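PDB 2DBY: GTP-binding protein from Thermus thermophilus, which binds GDP and is probably a ribosome-binding ATPase of the YchF/OLA1 subfamily of OBG GTPases. Local coordinates for residues Y171-E176 against R181-S186; L332-G337 against R344-L349. One frame throughout, in Å; residues are numbered along the deposited sequence.

Contact 1. Residues Y171-E176 against R181-S186; sequences YVHLQE and RTFPPS
T182 OG1 meets H173 NE2 at 2.9 Å in a somewhat bent hydrogen bond (146°). The hydroxyl lies at the edge of the imidazole, in its plane, and has a second partner in the carbonyl oxygen of P179; NE2 reaches that carbonyl too, but weakly. With CG anti to the backbone N (chi1 -169°), the histidine ring extends from helix 161-175 across to the chain that follows it. One imidazole face then receives F183 in a T-shaped (edge-to-face) stack, planes 87° apart and centroids separated by 5.2 Å. The phenyl edge leads with CD1, 3.6 Å from H173 CG and displaced toward the rim of the imidazole. F183 CB adds a CH-pi contact over the same ring, 4.3 Å from its centroid. The contact joins the last turn of the second helix of a long helical hairpin, 124-156 with 161-175, to the linker leading into helix 187-195. R181 of the linker forms a salt bridge with E132 of the hairpin's first helix, and Y171 and L174 of helix 161-175 pack on L140 of that same helix. Farther along, S186 OG N-caps the next helix at V189 N.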
ATOM      1  N   TYR A 171      14.457  16.159  14.259  1.00  9.87           N
ATOM      2  CA  TYR A 171      15.899  15.951  14.385  1.00 13.44           C
ATOM      3  C   TYR A 171      16.258  15.319  15.742  1.00 12.62           C
ATOM      4  O   TYR A 171      17.121  14.454  15.815  1.00 14.23           O
ATOM      5  CB  TYR A 171      16.641  17.264  14.182  1.00 12.71           C
ATOM      6  CG  TYR A 171      18.121  17.067  13.926  1.00 13.96           C
ATOM      7  CD1 TYR A 171      18.571  16.436  12.767  1.00 16.94           C
ATOM      8  CD2 TYR A 171      19.072  17.545  14.832  1.00 18.02           C
ATOM      9  CE1 TYR A 171      19.942  16.291  12.514  1.00 15.76           C
ATOM     10  CE2 TYR A 171      20.424  17.400  14.591  1.00 19.21           C
ATOM     11  CZ  TYR A 171      20.851  16.778  13.434  1.00 16.03           C
ATOM     12  OH  TYR A 171      22.193  16.648  13.185  1.00 19.20           O
ATOM     13  N   VAL A 172      15.594  15.751  16.810  1.00 12.62           N
ATOM     14  CA  VAL A 172      15.828  15.167  18.133  1.00  9.53           C
ATOM     15  C   VAL A 172      15.486  13.671  18.102  1.00 11.23           C
ATOM     16  O   VAL A 172      16.238  12.828  18.617  1.00 13.02           O
ATOM     17  CB  VAL A 172      14.918  15.829  19.195  1.00 13.80           C
ATOM     18  CG1 VAL A 172      14.949  15.028  20.515  1.00 17.96           C
ATOM     19  CG2 VAL A 172      15.388  17.251  19.430  1.00 15.99           C
ATOM     20  N   HIS A 173      14.324  13.377  17.518  1.00 10.92           N
ATOM     21  CA  HIS A 173      13.790  12.013  17.412  1.00 11.16           C
ATOM     22  C   HIS A 173      14.736  11.091  16.623  1.00 10.03           C
ATOM     23  O   HIS A 173      15.079   9.989  17.083  1.00 11.10           O
ATOM     24  CB  HIS A 173      12.419  12.097  16.718  1.00 12.00           C
ATOM     25  CG  HIS A 173      11.620  10.831  16.748  1.00 14.05           C
ATOM     26  ND1 HIS A 173      10.988  10.368  17.884  1.00 13.01           N
ATOM     27  CD2 HIS A 173      11.262   9.988  15.749  1.00 12.32           C
ATOM     28  CE1 HIS A 173      10.264   9.302  17.580  1.00 13.94           C
ATOM     29  NE2 HIS A 173      10.417   9.051  16.288  1.00 12.46           N
ATOM     30  N   LEU A 174      15.160  11.533  15.444  1.00 11.14           N
ATOM     31  CA  LEU A 174      16.056  10.722  14.630  1.00 13.10           C
ATOM     32  C   LEU A 174      17.456  10.565  15.219  1.00 15.66           C
ATOM     33  O   LEU A 174      18.077   9.509  15.068  1.00 12.03           O
ATOM     34  CB  LEU A 174      16.114  11.249  13.195  1.00 14.07           C
ATOM     35  CG  LEU A 174      15.003  10.642  12.314  1.00 12.03           C
ATOM     36  CD1 LEU A 174      13.625  11.266  12.677  1.00 14.28           C
ATOM     37  CD2 LEU A 174      15.321  10.945  10.848  1.00 11.34           C
ATOM     38  N   GLN A 175      17.940  11.594  15.913  1.00 13.88           N
ATOM     39  CA  GLN A 175      19.246  11.511  16.549  1.00 15.47           C
ATOM     40  C   GLN A 175      19.201  10.450  17.663  1.00 18.85           C
ATOM     41  O   GLN A 175      20.237   9.953  18.088  1.00 18.40           O
ATOM     42  CB  GLN A 175      19.663  12.879  17.114  1.00 15.36           C
ATOM     43  CG  GLN A 175      20.324  13.785  16.073  1.00 19.26           C
ATOM     44  CD  GLN A 175      21.646  13.222  15.496  1.00 30.71           C
ATOM     45  OE1 GLN A 175      22.133  12.163  15.902  1.00 31.14           O
ATOM     46  NE2 GLN A 175      22.217  13.940  14.534  1.00 27.84           N
ATOM     47  N   GLU A 176      18.006  10.119  18.147  1.00 16.25           N
ATOM     48  CA  GLU A 176      17.868   9.063  19.161  1.00 17.03           C
ATOM     49  C   GLU A 176      17.700   7.698  18.482  1.00 16.58           C
ATOM     50  O   GLU A 176      17.462   6.691  19.147  1.00 14.01           O
ATOM     51  CB  GLU A 176      16.665   9.335  20.074  1.00 14.23           C
ATOM     52  CG  GLU A 176      16.870  10.597  20.877  1.00 18.95           C
ATOM     53  CD  GLU A 176      15.695  11.016  21.726  1.00 24.50           C
ATOM     54  OE1 GLU A 176      14.597  10.464  21.575  1.00 19.04           O
ATOM     55  OE2 GLU A 176      15.876  11.929  22.558  1.00 23.19           O
ATOM     56  N   ARG A 181       8.384   8.033  11.187  1.00 10.73           N
ATOM     57  CA  ARG A 181       7.013   7.529  11.192  1.00 10.65           C
ATOM     58  C   ARG A 181       6.402   7.375  12.600  1.00 13.11           C
ATOM     59  O   ARG A 181       5.169   7.362  12.723  1.00 13.54           O
ATOM     60  CB  ARG A 181       6.916   6.193  10.421  1.00 10.69           C
ATOM     61  CG  ARG A 181       7.377   4.950  11.227  1.00  8.16           C
ATOM     62  CD  ARG A 181       7.536   3.730  10.267  1.00 13.68           C
ATOM     63  NE  ARG A 181       8.777   3.781   9.478  1.00 14.34           N
ATOM     64  CZ  ARG A 181       9.939   3.241   9.841  1.00 13.02           C
ATOM     65  NH1 ARG A 181      10.068   2.582  10.984  1.00 15.01           N
ATOM     66  NH2 ARG A 181      11.002   3.367   9.059  1.00 14.53           N
ATOM     67  N   THR A 182       7.233   7.290  13.637  1.00 11.98           N
ATOM     68  CA  THR A 182       6.701   7.172  15.005  1.00 15.56           C
ATOM     69  C   THR A 182       6.642   8.504  15.740  1.00 18.45           C
ATOM     70  O   THR A 182       6.273   8.550  16.913  1.00 14.67           O
ATOM     71  CB  THR A 182       7.495   6.204  15.888  1.00 15.80           C
ATOM     72  OG1 THR A 182       8.883   6.573  15.921  1.00 13.30           O
ATOM     73  CG2 THR A 182       7.334   4.753  15.381  1.00 14.33           C
ATOM     74  N   PHE A 183       7.030   9.580  15.074  1.00 13.77           N
ATOM     75  CA  PHE A 183       6.956  10.895  15.724  1.00 14.50           C
ATOM     76  C   PHE A 183       5.468  11.239  15.828  1.00 17.97           C
ATOM     77  O   PHE A 183       4.699  11.000  14.897  1.00 13.34           O
ATOM     78  CB  PHE A 183       7.692  11.943  14.888  1.00 13.60           C
ATOM     79  CG  PHE A 183       7.964  13.218  15.637  1.00 14.98           C
ATOM     80  CD1 PHE A 183       9.078  13.314  16.468  1.00 15.39           C
ATOM     81  CD2 PHE A 183       7.096  14.292  15.538  1.00 13.20           C
ATOM     82  CE1 PHE A 183       9.323  14.473  17.207  1.00 14.31           C
ATOM     83  CE2 PHE A 183       7.324  15.474  16.275  1.00 12.61           C
ATOM     84  CZ  PHE A 183       8.446  15.557  17.114  1.00 12.89           C
ATOM     85  N   PRO A 184       5.020  11.775  16.980  1.00 17.03           N
ATOM     86  CA  PRO A 184       3.595  12.109  17.107  1.00 19.09           C
ATOM     87  C   PRO A 184       3.114  13.065  16.036  1.00 16.42           C
ATOM     88  O   PRO A 184       3.795  14.027  15.692  1.00 17.79           O
ATOM     89  CB  PRO A 184       3.488  12.767  18.493  1.00 23.77           C
ATOM     90  CG  PRO A 184       4.648  12.236  19.251  1.00 16.42           C
ATOM     91  CD  PRO A 184       5.768  12.131  18.202  1.00 16.25           C
ATOM     92  N   PRO A 185       1.902  12.851  15.525  1.00 21.23           N
ATOM     93  CA  PRO A 185       1.427  13.766  14.491  1.00 21.39           C
ATOM     94  C   PRO A 185       1.086  15.162  15.030  1.00 22.34           C
ATOM     95  O   PRO A 185       0.791  15.335  16.212  1.00 24.59           O
ATOM     96  CB  PRO A 185       0.193  13.051  13.946  1.00 27.72           C
ATOM     97  CG  PRO A 185      -0.360  12.390  15.183  1.00 30.83           C
ATOM     98  CD  PRO A 185       0.908  11.800  15.810  1.00 28.73           C
ATOM     99  N   SER A 186       1.139  16.138  14.135  1.00 23.42           N
ATOM    100  CA  SER A 186       0.822  17.519  14.438  1.00 26.53           C
ATOM    101  C   SER A 186       0.717  18.211  13.095  1.00 22.68           C
ATOM    102  O   SER A 186       1.232  17.708  12.096  1.00 23.74           O
ATOM    103  CB  SER A 186       1.928  18.172  15.281  1.00 31.26           C
ATOM    104  OG  SER A 186       3.012  18.598  14.470  1.00 25.51           O
TER

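Contact 2. Residues L332-G337 against R344-L349; sequences LVEAGG and RGWVRL
W346 directs the six-membered end of its indole at the last turn of helix 329-335, meeting A335 N with its edge and E334 obliquely. A335 N lies near the indole plane, 3.6 Å from W346 CZ3, while A335 CB, tilted out of that plane, packs 3.7 Å from W346 CE3. The extended E334, CG anti to the backbone N (chi1 -179°), passes the ring end at about a right angle. E334 CD comes within 3.6 Å of W346 CH2, the carboxylate plane turned 52° from the indole. R344 folds over one indole face, the side toward which the A335 methyl is tilted: R344 CB sits above the ring centre, 3.9 Å from the plane, and W346 CH2 lies against a face of the guanidinium. K331 makes a cation-pi contact with the same indole. Between the two segments helix 338-343 turns the chain back, ending in a Schellman motif at G345 before strand 348-350. Two waters span the gap: one donates to E334 OE1 at 2.7 Å and the other to A335 O, each accepting only weakly from R344. Van der Waals packing of the indole thus dominates; K331 meets the E334 charge directly in a salt bridge, and attraction to R344, relayed through water, is probably secondary.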
ATOM      1  N   LEU A 332     -26.683  -1.071  -2.375  1.00 19.19           N
ATOM      2  CA  LEU A 332     -27.075  -1.264  -3.765  1.00 19.36           C
ATOM      3  C   LEU A 332     -27.471  -2.741  -3.912  1.00 19.42           C
ATOM      4  O   LEU A 332     -28.443  -3.085  -4.595  1.00 19.30           O
ATOM      5  CB  LEU A 332     -25.917  -0.935  -4.723  1.00 18.32           C
ATOM      6  CG  LEU A 332     -26.216  -0.994  -6.224  1.00 20.03           C
ATOM      7  CD1 LEU A 332     -27.449  -0.113  -6.551  1.00 22.80           C
ATOM      8  CD2 LEU A 332     -24.978  -0.500  -7.005  1.00 17.80           C
ATOM      9  N   VAL A 333     -26.699  -3.622  -3.283  1.00 21.60           N
ATOM     10  CA  VAL A 333     -26.999  -5.052  -3.351  1.00 16.68           C
ATOM     11  C   VAL A 333     -28.331  -5.334  -2.633  1.00 15.87           C
ATOM     12  O   VAL A 333     -29.171  -6.083  -3.141  1.00 18.16           O
ATOM     13  CB  VAL A 333     -25.877  -5.892  -2.687  1.00 18.47           C
ATOM     14  CG1 VAL A 333     -26.284  -7.369  -2.583  1.00 17.19           C
ATOM     15  CG2 VAL A 333     -24.586  -5.776  -3.538  1.00 18.85           C
ATOM     16  N   GLU A 334     -28.505  -4.750  -1.456  1.00 17.80           N
ATOM     17  CA  GLU A 334     -29.737  -4.977  -0.693  1.00 22.29           C
ATOM     18  C   GLU A 334     -30.966  -4.500  -1.465  1.00 24.63           C
ATOM     19  O   GLU A 334     -32.020  -5.144  -1.426  1.00 20.41           O
ATOM     20  CB  GLU A 334     -29.677  -4.270   0.659  1.00 23.53           C
ATOM     21  CG  GLU A 334     -30.938  -4.508   1.510  1.00 22.53           C
ATOM     22  CD  GLU A 334     -30.835  -3.877   2.882  1.00 25.55           C
ATOM     23  OE1 GLU A 334     -31.770  -4.059   3.698  1.00 21.90           O
ATOM     24  OE2 GLU A 334     -29.818  -3.202   3.154  1.00 23.28           O
ATOM     25  N   ALA A 335     -30.839  -3.373  -2.162  1.00 23.94           N
ATOM     26  CA  ALA A 335     -31.956  -2.842  -2.946  1.00 24.31           C
ATOM     27  C   ALA A 335     -32.254  -3.686  -4.189  1.00 26.58           C
ATOM     28  O   ALA A 335     -33.419  -3.857  -4.566  1.00 25.04           O
ATOM     29  CB  ALA A 335     -31.669  -1.405  -3.357  1.00 22.61           C
ATOM     30  N   GLY A 336     -31.208  -4.193  -4.840  1.00 19.14           N
ATOM     31  CA  GLY A 336     -31.387  -5.018  -6.018  1.00 19.20           C
ATOM     32  C   GLY A 336     -31.090  -4.339  -7.352  1.00 19.60           C
ATOM     33  O   GLY A 336     -31.325  -4.913  -8.412  1.00 21.42           O
ATOM     34  N   GLY A 337     -30.547  -3.132  -7.302  1.00 23.31           N
ATOM     35  CA  GLY A 337     -30.235  -2.421  -8.529  1.00 23.75           C
ATOM     36  C   GLY A 337     -30.305  -0.922  -8.317  1.00 21.30           C
ATOM     37  O   GLY A 337     -30.656  -0.463  -7.235  1.00 20.33           O
ATOM     38  N   ARG A 344     -35.978   3.317  -3.200  1.00 37.67           N
ATOM     39  CA  ARG A 344     -35.821   3.143  -1.760  1.00 34.19           C
ATOM     40  C   ARG A 344     -35.219   4.410  -1.148  1.00 34.83           C
ATOM     41  O   ARG A 344     -35.156   4.554   0.070  1.00 35.83           O
ATOM     42  CB  ARG A 344     -34.903   1.956  -1.469  1.00 34.23           C
ATOM     43  CG  ARG A 344     -35.533   0.574  -1.635  1.00 36.97           C
ATOM     44  CD  ARG A 344     -36.158   0.107  -0.331  1.00 35.33           C
ATOM     45  NE  ARG A 344     -36.007  -1.333  -0.162  1.00 39.04           N
ATOM     46  CZ  ARG A 344     -35.772  -1.921   1.006  1.00 40.59           C
ATOM     47  NH1 ARG A 344     -35.668  -1.188   2.106  1.00 39.65           N
ATOM     48  NH2 ARG A 344     -35.612  -3.239   1.074  1.00 47.47           N
ATOM     49  N   GLY A 345     -34.775   5.332  -1.995  1.00 33.25           N
ATOM     50  CA  GLY A 345     -34.181   6.549  -1.475  1.00 34.57           C
ATOM     51  C   GLY A 345     -32.809   6.307  -0.853  1.00 38.35           C
ATOM     52  O   GLY A 345     -32.427   6.966   0.126  1.00 35.03           O
ATOM     53  N   TRP A 346     -32.057   5.365  -1.416  1.00 31.85           N
ATOM     54  CA  TRP A 346     -30.729   5.054  -0.892  1.00 30.67           C
ATOM     55  C   TRP A 346     -29.608   5.621  -1.755  1.00 29.75           C
ATOM     56  O   TRP A 346     -28.427   5.556  -1.381  1.00 31.53           O
ATOM     57  CB  TRP A 346     -30.544   3.535  -0.759  1.00 28.53           C
ATOM     58  CG  TRP A 346     -31.351   2.914   0.353  1.00 28.61           C
ATOM     59  CD1 TRP A 346     -31.961   3.568   1.390  1.00 31.95           C
ATOM     60  CD2 TRP A 346     -31.594   1.519   0.563  1.00 28.79           C
ATOM     61  NE1 TRP A 346     -32.565   2.664   2.229  1.00 30.65           N
ATOM     62  CE2 TRP A 346     -32.355   1.399   1.747  1.00 29.74           C
ATOM     63  CE3 TRP A 346     -31.243   0.357  -0.133  1.00 21.42           C
ATOM     64  CZ2 TRP A 346     -32.770   0.162   2.253  1.00 29.38           C
ATOM     65  CZ3 TRP A 346     -31.656  -0.877   0.368  1.00 25.82           C
ATOM     66  CH2 TRP A 346     -32.411  -0.962   1.554  1.00 26.83           C
ATOM     67  N   VAL A 347     -29.963   6.171  -2.911  1.00 27.33           N
ATOM     68  CA  VAL A 347     -28.959   6.735  -3.804  1.00 26.20           C
ATOM     69  C   VAL A 347     -28.791   8.217  -3.535  1.00 31.54           C
ATOM     70  O   VAL A 347     -29.748   8.989  -3.632  1.00 32.37           O
ATOM     71  CB  VAL A 347     -29.337   6.527  -5.281  1.00 28.00           C
ATOM     72  CG1 VAL A 347     -28.372   7.287  -6.187  1.00 28.21           C
ATOM     73  CG2 VAL A 347     -29.311   5.022  -5.614  1.00 22.79           C
ATOM     74  N   ARG A 348     -27.568   8.615  -3.196  1.00 27.89           N
ATOM     75  CA  ARG A 348     -27.266  10.011  -2.899  1.00 32.93           C
ATOM     76  C   ARG A 348     -26.651  10.767  -4.069  1.00 32.82           C
ATOM     77  O   ARG A 348     -25.985  10.191  -4.931  1.00 29.94           O
ATOM     78  CB  ARG A 348     -26.316  10.101  -1.700  1.00 33.78           C
ATOM     79  CG  ARG A 348     -26.998  10.027  -0.342  1.00 39.68           C
ATOM     80  CD  ARG A 348     -26.157   9.270   0.681  1.00 34.45           C
ATOM     81  NE  ARG A 348     -24.739   9.637   0.652  1.00 41.59           N
ATOM     82  CZ  ARG A 348     -23.743   8.750   0.673  1.00 37.87           C
ATOM     83  NH1 ARG A 348     -24.019   7.453   0.722  1.00 33.65           N
ATOM     84  NH2 ARG A 348     -22.475   9.150   0.637  1.00 34.24           N
ATOM     85  N   LEU A 349     -26.904  12.070  -4.106  1.00 32.42           N
ATOM     86  CA  LEU A 349     -26.324  12.911  -5.135  1.00 34.10           C
ATOM     87  C   LEU A 349     -25.290  13.702  -4.342  1.00 35.70           C
ATOM     88  O   LEU A 349     -25.645  14.492  -3.466  1.00 37.04           O
ATOM     89  CB  LEU A 349     -27.390  13.829  -5.752  1.00 36.08           C
ATOM     90  CG  LEU A 349     -28.444  13.115  -6.614  1.00 40.41           C
ATOM     91  CD1 LEU A 349     -29.492  14.111  -7.107  1.00 40.45           C
ATOM     92  CD2 LEU A 349     -27.764  12.434  -7.800  1.00 42.86           C
TER
HETATM   93  O   HOH W   1     -33.879  -5.465   2.690  1.00 29.84           O
HETATM   94  O   HOH W   2     -35.472  -3.222  -2.951  1.00 35.15           O

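Contact 1 comes first along the chain, and its centre lies 46 Å from that of contact 2, with about 27 Å between nearest atoms. They share no helix, strand or sheet. Contact 1 falls in the OBG-type G region, at the join between helix 161-175 and the loop leading to helix 187-195. Contact 2 belongs to the C-terminal DUF933 region, related to ubiquitin-like folds, where helices 329-335 and 338-343 connect strand 323-328 to its antiparallel neighbour 348-350. Both are local closures between segments near in sequence, and both lie away from the GDP pocket. Each ties together neighbouring elements within its own region of the protein.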